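Local coordinates for protein carbohydrate deacetylase Agd3 (PDB 6NWZ) that probably removes N-acetyl groups from the exopolysaccharide galactosaminogalactan, as a metal-binding carbohydrate esterase required for biofilm formation in Aspergillus fumigatus, at residues 260-272 and 498-512. Residues are numbered along the deposited sequence; the frame is centred on the assembly and turned at random.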
loop_
_atom_site.group_PDB
_atom_site.type_symbol
_atom_site.label_atom_id
_atom_site.label_comp_id
_atom_site.label_asym_id
_atom_site.label_seq_id
_atom_site.Cartn_x
_atom_site.Cartn_y
_atom_site.Cartn_z
ATOM N N VAL A 260 -9.868 23.093 -16.286
ATOM C CA VAL A 260 -10.952 22.510 -17.068
ATOM C C VAL A 260 -10.379 21.335 -17.848
ATOM O O VAL A 260 -9.334 21.467 -18.497
ATOM C CB VAL A 260 -11.585 23.543 -18.017
ATOM C CG1 VAL A 260 -12.663 22.897 -18.872
ATOM C CG2 VAL A 260 -12.152 24.710 -17.233
ATOM N N THR A 261 -11.049 20.191 -17.778
ATOM C CA THR A 261 -10.602 18.998 -18.485
ATOM C C THR A 261 -11.659 18.601 -19.504
ATOM O O THR A 261 -12.859 18.766 -19.264
ATOM C CB THR A 261 -10.318 17.827 -17.517
ATOM O OG1 THR A 261 -11.531 17.407 -16.893
ATOM C CG2 THR A 261 -9.307 18.237 -16.435
ATOM N N ASP A 262 -11.205 18.103 -20.653
ATOM C CA ASP A 262 -12.112 17.650 -21.698
ATOM C C ASP A 262 -12.640 16.261 -21.359
ATOM O O ASP A 262 -11.863 15.331 -21.119
ATOM C CB ASP A 262 -11.407 17.633 -23.056
ATOM C CG ASP A 262 -10.862 18.997 -23.455
ATOM O OD1 ASP A 262 -11.668 19.926 -23.669
ATOM O OD2 ASP A 262 -9.624 19.140 -23.554
ATOM N N ILE A 263 -13.959 16.123 -21.343
ATOM C CA ILE A 263 -14.601 14.864 -20.988
ATOM C C ILE A 263 -14.513 13.890 -22.158
ATOM O O ILE A 263 -14.482 14.289 -23.329
ATOM C CB ILE A 263 -16.056 15.133 -20.555
ATOM C CG1 ILE A 263 -16.059 16.076 -19.348
ATOM C CG2 ILE A 263 -16.801 13.837 -20.245
ATOM C CD1 ILE A 263 -15.162 15.609 -18.202
ATOM N N TYR A 264 -14.466 12.595 -21.841
ATOM C CA TYR A 264 -14.194 11.561 -22.836
ATOM C C TYR A 264 -15.449 11.096 -23.576
ATOM O O TYR A 264 -15.482 11.118 -24.811
ATOM C CB TYR A 264 -13.499 10.369 -22.170
ATOM C CG TYR A 264 -13.289 9.200 -23.103
ATOM C CD1 TYR A 264 -12.231 9.189 -24.001
ATOM C CD2 TYR A 264 -14.153 8.111 -23.091
ATOM C CE1 TYR A 264 -12.036 8.125 -24.858
ATOM C CE2 TYR A 264 -13.967 7.042 -23.945
ATOM C CZ TYR A 264 -12.906 7.055 -24.827
ATOM O OH TYR A 264 -12.707 5.996 -25.682
ATOM N N TYR A 265 -16.488 10.646 -22.840
ATOM C CA TYR A 265 -17.603 9.986 -23.520
ATOM C C TYR A 265 -18.462 10.977 -24.295
ATOM O O TYR A 265 -18.535 10.866 -25.532
ATOM C CB TYR A 265 -18.421 9.145 -22.535
ATOM C CG TYR A 265 -19.646 8.542 -23.191
ATOM C CD1 TYR A 265 -19.524 7.642 -24.242
ATOM C CD2 TYR A 265 -20.926 8.888 -22.775
ATOM C CE1 TYR A 265 -20.636 7.096 -24.855
ATOM C CE2 TYR A 265 -22.048 8.347 -23.381
ATOM C CZ TYR A 265 -21.893 7.450 -24.422
ATOM O OH TYR A 265 -22.985 6.892 -25.049
ATOM N N PRO A 266 -19.134 11.960 -23.666
ATOM C CA PRO A 266 -19.795 12.977 -24.491
ATOM C C PRO A 266 -18.737 13.875 -25.108
ATOM O O PRO A 266 -18.426 14.941 -24.568
ATOM C CB PRO A 266 -20.696 13.727 -23.497
ATOM C CG PRO A 266 -20.680 12.903 -22.230
ATOM C CD PRO A 266 -19.339 12.238 -22.234
ATOM N N ASN A 267 -18.162 13.429 -26.225
ATOM C CA ASN A 267 -17.022 14.118 -26.816
ATOM C C ASN A 267 -17.359 15.573 -27.114
ATOM O O ASN A 267 -18.487 15.904 -27.494
ATOM C CB ASN A 267 -16.583 13.407 -28.099
ATOM C CG ASN A 267 -15.304 13.988 -28.677
ATOM O OD1 ASN A 267 -14.452 14.488 -27.942
ATOM N ND2 ASN A 267 -15.169 13.933 -29.999
ATOM N N GLY A 268 -16.368 16.446 -26.933
ATOM C CA GLY A 268 -16.548 17.869 -27.125
ATOM C C GLY A 268 -17.071 18.616 -25.918
ATOM O O GLY A 268 -17.214 19.845 -25.987
ATOM N N SER A 269 -17.365 17.922 -24.825
ATOM C CA SER A 269 -17.837 18.544 -23.600
ATOM C C SER A 269 -16.676 18.749 -22.636
ATOM O O SER A 269 -15.695 18.000 -22.642
ATOM C CB SER A 269 -18.923 17.696 -22.936
ATOM O OG SER A 269 -18.400 16.454 -22.498
ATOM N N THR A 270 -16.795 19.780 -21.806
ATOM C CA THR A 270 -15.780 20.120 -20.824
ATOM C C THR A 270 -16.425 20.228 -19.453
ATOM O O THR A 270 -17.606 20.567 -19.333
ATOM C CB THR A 270 -15.089 21.443 -21.168
ATOM O OG1 THR A 270 -16.030 22.516 -21.035
ATOM C CG2 THR A 270 -14.563 21.411 -22.594
ATOM N N PHE A 271 -15.643 19.943 -18.414
ATOM C CA PHE A 271 -16.139 20.066 -17.053
ATOM C C PHE A 271 -15.097 20.730 -16.163
ATOM O O PHE A 271 -13.897 20.462 -16.284
ATOM C CB PHE A 271 -16.530 18.709 -16.459
ATOM C CG PHE A 271 -17.056 18.804 -15.058
ATOM C CD1 PHE A 271 -18.322 19.316 -14.814
ATOM C CD2 PHE A 271 -16.277 18.414 -13.984
ATOM C CE1 PHE A 271 -18.807 19.419 -13.523
ATOM C CE2 PHE A 271 -16.753 18.516 -12.692
ATOM C CZ PHE A 271 -18.018 19.021 -12.458
ATOM N N ARG A 272 -15.577 21.605 -15.277
ATOM C CA ARG A 272 -14.788 22.204 -14.208
ATOM C C ARG A 272 -15.593 22.106 -12.923
ATOM O O ARG A 272 -16.742 22.557 -12.875
ATOM C CB ARG A 272 -14.442 23.668 -14.502
ATOM C CG ARG A 272 -13.578 24.335 -13.437
ATOM C CD ARG A 272 -13.326 25.793 -13.781
ATOM N NE ARG A 272 -12.182 26.361 -13.071
ATOM C CZ ARG A 272 -12.278 27.201 -12.046
ATOM N NH1 ARG A 272 -13.470 27.572 -11.605
ATOM N NH2 ARG A 272 -11.182 27.672 -11.465
ATOM N N TYR A 498 -8.920 10.023 -15.846
ATOM C CA TYR A 498 -8.672 11.433 -15.566
ATOM C C TYR A 498 -9.648 12.351 -16.287
ATOM O O TYR A 498 -9.883 13.478 -15.836
ATOM C CB TYR A 498 -7.244 11.799 -15.967
ATOM C CG TYR A 498 -7.092 12.161 -17.431
ATOM C CD1 TYR A 498 -7.050 11.176 -18.413
ATOM C CD2 TYR A 498 -6.994 13.489 -17.833
ATOM C CE1 TYR A 498 -6.910 11.505 -19.756
ATOM C CE2 TYR A 498 -6.854 13.827 -19.171
ATOM C CZ TYR A 498 -6.813 12.832 -20.127
ATOM O OH TYR A 498 -6.674 13.166 -21.455
ATOM N N ASN A 499 -10.195 11.911 -17.415
ATOM C CA ASN A 499 -11.036 12.747 -18.262
ATOM C C ASN A 499 -12.487 12.284 -18.228
ATOM O O ASN A 499 -13.205 12.360 -19.229
ATOM C CB ASN A 499 -10.505 12.767 -19.693
ATOM C CG ASN A 499 -10.369 11.375 -20.289
ATOM O OD1 ASN A 499 -10.301 10.381 -19.569
ATOM N ND2 ASN A 499 -10.322 11.301 -21.617
ATOM N N CYS A 500 -12.935 11.809 -17.067
ATOM C CA CYS A 500 -14.287 11.295 -16.913
ATOM C C CYS A 500 -14.959 11.905 -15.694
ATOM O O CYS A 500 -14.318 12.117 -14.659
ATOM C CB CYS A 500 -14.286 9.778 -16.799
ATOM S SG CYS A 500 -14.294 8.973 -18.403
ATOM N N ASP A 501 -16.261 12.171 -15.827
ATOM C CA ASP A 501 -17.046 12.782 -14.766
ATOM C C ASP A 501 -18.334 12.031 -14.445
ATOM O O ASP A 501 -19.075 12.466 -13.557
ATOM C CB ASP A 501 -17.386 14.236 -15.133
ATOM C CG ASP A 501 -18.185 14.342 -16.419
ATOM O OD1 ASP A 501 -18.145 13.393 -17.227
ATOM O OD2 ASP A 501 -18.854 15.375 -16.627
ATOM N N THR A 502 -18.624 10.934 -15.133
ATOM C CA THR A 502 -19.830 10.149 -14.915
ATOM C C THR A 502 -19.471 8.672 -14.946
ATOM O O THR A 502 -18.433 8.292 -15.499
ATOM C CB THR A 502 -20.898 10.429 -15.983
ATOM O OG1 THR A 502 -20.399 10.032 -17.267
ATOM C CG2 THR A 502 -21.265 11.906 -16.011
ATOM N N PRO A 503 -20.308 7.812 -14.355
ATOM C CA PRO A 503 -20.083 6.364 -14.516
ATOM C C PRO A 503 -20.065 5.923 -15.970
ATOM O O PRO A 503 -19.225 5.098 -16.352
ATOM C CB PRO A 503 -21.256 5.744 -13.744
ATOM C CG PRO A 503 -21.612 6.771 -12.728
ATOM C CD PRO A 503 -21.402 8.096 -13.407
ATOM N N ALA A 504 -20.970 6.461 -16.794
ATOM C CA ALA A 504 -20.998 6.111 -18.213
ATOM C C ALA A 504 -19.665 6.401 -18.886
ATOM O O ALA A 504 -19.203 5.621 -19.726
ATOM C CB ALA A 504 -22.121 6.872 -18.917
ATOM N N CYS A 505 -19.032 7.520 -18.533
ATOM C CA CYS A 505 -17.757 7.875 -19.143
ATOM C C CYS A 505 -16.680 6.847 -18.806
ATOM O O CYS A 505 -16.046 6.283 -19.704
ATOM C CB CYS A 505 -17.338 9.278 -18.696
ATOM S SG CYS A 505 -15.799 9.910 -19.428
ATOM N N THR A 506 -16.448 6.601 -17.507
ATOM C CA THR A 506 -15.384 5.674 -17.116
ATOM C C THR A 506 -15.615 4.287 -17.696
ATOM O O THR A 506 -14.679 3.653 -18.197
ATOM C CB THR A 506 -15.264 5.584 -15.592
ATOM O OG1 THR A 506 -16.562 5.680 -14.991
ATOM C CG2 THR A 506 -14.357 6.673 -15.055
ATOM N N VAL A 507 -16.853 3.797 -17.634
ATOM C CA VAL A 507 -17.148 2.475 -18.174
ATOM C C VAL A 507 -16.837 2.430 -19.663
ATOM O O VAL A 507 -16.266 1.454 -20.164
ATOM C CB VAL A 507 -18.611 2.090 -17.878
ATOM C CG1 VAL A 507 -18.974 0.794 -18.575
ATOM C CG2 VAL A 507 -18.819 1.953 -16.380
ATOM N N GLN A 508 -17.176 3.497 -20.387
ATOM C CA GLN A 508 -16.918 3.533 -21.823
ATOM C C GLN A 508 -15.422 3.499 -22.120
ATOM O O GLN A 508 -14.958 2.695 -22.937
ATOM C CB GLN A 508 -17.558 4.774 -22.437
ATOM C CG GLN A 508 -17.643 4.705 -23.936
ATOM C CD GLN A 508 -18.409 3.487 -24.393
ATOM O OE1 GLN A 508 -19.464 3.162 -23.845
ATOM N NE2 GLN A 508 -17.876 2.791 -25.389
ATOM N N GLU A 509 -14.649 4.369 -21.466
ATOM C CA GLU A 509 -13.207 4.382 -21.682
ATOM C C GLU A 509 -12.561 3.080 -21.226
ATOM O O GLU A 509 -11.598 2.615 -21.847
ATOM C CB GLU A 509 -12.587 5.573 -20.954
ATOM C CG GLU A 509 -11.223 5.978 -21.470
ATOM C CD GLU A 509 -10.774 7.309 -20.913
ATOM O OE1 GLU A 509 -11.457 7.829 -20.010
ATOM O OE2 GLU A 509 -9.746 7.839 -21.382
ATOM N N TRP A 510 -13.075 2.483 -20.151
ATOM C CA TRP A 510 -12.590 1.178 -19.716
ATOM C C TRP A 510 -12.872 0.113 -20.767
ATOM O O TRP A 510 -12.033 -0.758 -21.023
ATOM C CB TRP A 510 -13.240 0.819 -18.379
ATOM C CG TRP A 510 -12.931 -0.541 -17.836
ATOM C CD1 TRP A 510 -11.699 -1.110 -17.674
ATOM C CD2 TRP A 510 -13.879 -1.486 -17.331
ATOM N NE1 TRP A 510 -11.827 -2.364 -17.116
ATOM C CE2 TRP A 510 -13.156 -2.614 -16.893
ATOM C CE3 TRP A 510 -15.272 -1.490 -17.214
ATOM C CZ2 TRP A 510 -13.779 -3.734 -16.355
ATOM C CZ3 TRP A 510 -15.888 -2.600 -16.677
ATOM C CH2 TRP A 510 -15.144 -3.708 -16.255
ATOM N N ILE A 511 -14.049 0.170 -21.390
ATOM C CA ILE A 511 -14.386 -0.787 -22.438
ATOM C C ILE A 511 -13.514 -0.565 -23.666
ATOM O O ILE A 511 -13.009 -1.521 -24.267
ATOM C CB ILE A 511 -15.883 -0.684 -22.785
ATOM C CG1 ILE A 511 -16.739 -1.260 -21.656
ATOM C CG2 ILE A 511 -16.175 -1.382 -24.100
ATOM C CD1 ILE A 511 -18.220 -0.996 -21.832
ATOM N N ASP A 512 -13.314 0.697 -24.052
ATOM C CA ASP A 512 -12.640 1.004 -25.311
ATOM C C ASP A 512 -11.140 0.739 -25.243
ATOM O O ASP A 512 -10.544 0.323 -26.242
ATOM C CB ASP A 512 -12.891 2.463 -25.700
ATOM C CG ASP A 512 -14.369 2.780 -25.881
ATOM O OD1 ASP A 512 -15.200 1.853 -25.773
ATOM O OD2 ASP A 512 -14.698 3.961 -26.127
HETATM O O HOH W 1 -10.117 15.944 -14.432
#
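Tyr264, in the loop of a two-stranded antiparallel beta hairpin, lies along helix 503-513, over Glu509 and out to Asp512, within the deacetylase domain. The hairpin is defined by paired backbone bonds between Thr261 and Phe271 and by a type II turn from Pro266 to Ser269; Thr502 N-caps the helix, its OG1 accepting from Cys505 N at 3.1 Å.

Followed outward, the Tyr264 side chain meets the disulfide first: CB sits 3.6 Å from Cys505 SG, one half of the bridge to Cys500. With CG anti to the backbone N (chi1 175°), the ring runs out along the helix. CD2 and CE2 rest against CB of Glu509, whose extended chain passes over one ring face. Glu509 CG stands 3.8 Å from the Tyr264 ring centroid, only 8° off the normal, a CH-pi contact, and the Glu509 carboxylate stacks nearly parallel to the ring, the planes 2° apart. At the tip, Tyr264 OH donates to Asp512 OD2 over 2.9 Å, the acceptor using its anti lone pair; this oxygen lies at the ring edge, in plane. Gln508 NE2 reaches the same carboxylate through weak bonds. The Tyr264 backbone N makes a weak bond to Asn499 O.

Next to it, Tyr265 lays CD1 against Gln508 CG at 3.5 Å, although high B factors make its ring less certain. CD1 of Ile263 packs against the Asp501 carboxylate, 3.7 Å from its CG, the two side chains crossing at about a right angle. Asp501 OD2 also forms a salt bridge to Arg551, which probably balances its charge. The contact lies beside zinc-binding residues: the Tyr498 side chain is near His546, and that of Thr261 near Asp256, a ligand in a different site. A water between Thr261 and Tyr498 donates to Tyr498 O at 2.8 Å and lies 3.2 Å from Thr261 OG1.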